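Local coordinates for alcohol dehydrogenase (Thermus sp., PDB 4CPD), which catalyses the NADH-dependent interconversion of alcohols and carbonyl compounds as a thermostable, zinc-containing member of the medium-chain dehydrogenase/reductase family, at the interface of chains A and B. Numbering follows the deposited sequence. Chains: chain A/B, Alcohol dehydrogenase.

The interface of chains A and B. Residues chain A 93-94, 97, 99, 104; chain B 235, 238, 258.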
loop_
_atom_site.group_PDB
_atom_site.type_symbol
_atom_site.label_atom_id
_atom_site.label_comp_id
_atom_site.label_asym_id
_atom_site.label_seq_id
_atom_site.Cartn_x
_atom_site.Cartn_y
_atom_site.Cartn_z
ATOM N N PRO A 93 2.966 -13.538 -17.695
ATOM C CA PRO A 93 3.079 -13.716 -16.242
ATOM C C PRO A 93 2.215 -12.768 -15.400
ATOM O O PRO A 93 1.662 -13.204 -14.373
ATOM C CB PRO A 93 4.563 -13.461 -15.979
ATOM C CG PRO A 93 5.240 -13.697 -17.286
ATOM C CD PRO A 93 4.272 -13.227 -18.303
ATOM N N TYR A 94 2.102 -11.513 -15.835
ATOM C CA TYR A 94 1.196 -10.569 -15.156
ATOM C C TYR A 94 -0.305 -10.963 -15.236
ATOM O O TYR A 94 -1.017 -10.869 -14.247
ATOM C CB TYR A 94 1.448 -9.123 -15.626
ATOM C CG TYR A 94 2.788 -8.651 -15.133
ATOM C CD1 TYR A 94 2.965 -8.276 -13.804
ATOM C CD2 TYR A 94 3.924 -8.678 -15.969
ATOM C CE1 TYR A 94 4.213 -7.887 -13.333
ATOM C CE2 TYR A 94 5.175 -8.288 -15.505
ATOM C CZ TYR A 94 5.321 -7.892 -14.191
ATOM O OH TYR A 94 6.569 -7.498 -13.725
ATOM N N ARG A 97 -1.038 -13.715 -12.796
ATOM C CA ARG A 97 -1.152 -13.169 -11.446
ATOM C C ARG A 97 -2.428 -12.358 -11.259
ATOM O O ARG A 97 -2.620 -11.749 -10.217
ATOM C CB ARG A 97 0.025 -12.227 -11.144
ATOM C CG ARG A 97 1.414 -12.845 -11.065
ATOM C CD ARG A 97 2.451 -11.723 -10.973
ATOM N NE ARG A 97 3.826 -12.235 -10.919
ATOM C CZ ARG A 97 4.795 -11.957 -11.801
ATOM N NH1 ARG A 97 4.599 -11.128 -12.811
ATOM N NH2 ARG A 97 5.991 -12.494 -11.651
ATOM N N GLN A 99 -3.115 -9.590 -12.646
ATOM C CA GLN A 99 -2.806 -8.173 -12.722
ATOM C C GLN A 99 -2.834 -7.747 -14.198
ATOM O O GLN A 99 -1.807 -7.447 -14.823
ATOM C CB GLN A 99 -1.460 -7.902 -12.075
ATOM C CG GLN A 99 -1.392 -8.332 -10.618
ATOM C CD GLN A 99 -0.069 -7.961 -9.978
ATOM O OE1 GLN A 99 0.984 -8.349 -10.469
ATOM N NE2 GLN A 99 -0.117 -7.207 -8.889
ATOM N N GLU A 104 1.794 -7.730 -20.422
ATOM C CA GLU A 104 2.974 -7.428 -21.257
ATOM C C GLU A 104 2.612 -7.056 -22.694
ATOM O O GLU A 104 3.316 -6.300 -23.327
ATOM C CB GLU A 104 3.983 -8.584 -21.223
ATOM C CG GLU A 104 5.080 -8.362 -20.174
ATOM C CD GLU A 104 5.680 -9.653 -19.670
ATOM O OE1 GLU A 104 5.336 -10.697 -20.272
ATOM O OE2 GLU A 104 6.466 -9.633 -18.681
ATOM N N GLU B 235 12.075 -8.753 -14.023
ATOM C CA GLU B 235 10.907 -8.071 -13.484
ATOM C C GLU B 235 11.256 -7.253 -12.221
ATOM O O GLU B 235 10.993 -6.043 -12.119
ATOM C CB GLU B 235 9.847 -9.109 -13.149
ATOM C CG GLU B 235 9.373 -9.928 -14.334
ATOM C CD GLU B 235 8.350 -10.985 -13.945
ATOM O OE1 GLU B 235 8.311 -11.445 -12.762
ATOM O OE2 GLU B 235 7.573 -11.362 -14.839
ATOM N N ASP B 238 8.788 -9.889 -6.044
ATOM C CA ASP B 238 7.406 -9.664 -5.639
ATOM C C ASP B 238 7.301 -8.711 -4.445
ATOM O O ASP B 238 6.381 -7.869 -4.368
ATOM C CB ASP B 238 6.759 -10.992 -5.298
ATOM C CG ASP B 238 6.758 -11.932 -6.455
ATOM O OD1 ASP B 238 5.989 -11.663 -7.404
ATOM O OD2 ASP B 238 7.528 -12.908 -6.431
ATOM N N ARG B 258 9.141 -5.311 -8.528
ATOM C CA ARG B 258 8.486 -5.466 -9.808
ATOM C C ARG B 258 7.240 -4.637 -9.860
ATOM O O ARG B 258 6.660 -4.330 -8.812
ATOM C CB ARG B 258 8.115 -6.934 -10.088
ATOM C CG ARG B 258 6.986 -7.533 -9.249
ATOM C CD ARG B 258 6.580 -8.870 -9.851
ATOM N NE ARG B 258 5.582 -9.588 -9.057
ATOM C CZ ARG B 258 4.265 -9.318 -9.013
ATOM N NH1 ARG B 258 3.698 -8.307 -9.692
ATOM N NH2 ARG B 258 3.521 -10.066 -8.242
HETATM O O HOH W 1 4.595 -14.266 -8.687
#
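Two arginines, one from each chain, lie face to face at the centre of this largely polar patch of the two-fold contact between the copies in the deposited assembly, which may hold a dimer together. The guanidinium planes of A:Arg97 and B:Arg258 are only 16° apart, and CD of A:Arg97 packs 3.6 Å from CZ of B:Arg258. Arginine suits both places because its flat, delocalised head can stack through its faces while its N-H groups bond around the rim. Each side chain runs extended from CG to NE, so the heads meet tip to tip; B:Arg258 does so with its first torsion in the crowded position, CG between the backbone N and the carbonyl carbon (chi1 70°). A:Tyr94, in the short helix 93-96 of the lobe carrying the four-cysteine zinc site, offers one flat ring face to NH1 of A:Arg97, 3.3 Å above the plane and toward the rim, and is long enough for its phenol OH to reach CB and CG of B:Glu235.

Like charges stacked this way should repel, and carboxylates at the edges probably offset the cost. NH2 of A:Arg97 forms a salt bridge with OE1 of B:Glu235 at 2.8 Å, meeting the syn lone pair; OE1 lies close to the guanidinium plane, while the carboxylate plane is twisted 59° against it. Glutamate is long enough, extended beyond CG, to reach across the chain boundary. The shorter B:Asp238 bonds directly within its own chain: its OD1 accepts from both NE and NH2 of B:Arg258, a side-on grip that lies in the guanidinium plane and should fix the rotation of the head for stacking. At another edge, NH1 of B:Arg258 donates to OE1 of A:Gln99 at 2.8 Å; this neutral carbonyl oxygen accepts on an in-plane lone pair without adding another charge. Finally, water 1 links the chains, 3.1 Å from NE of A:Arg97 and 3.2 Å from carboxylate oxygen OD1 of B:Asp238.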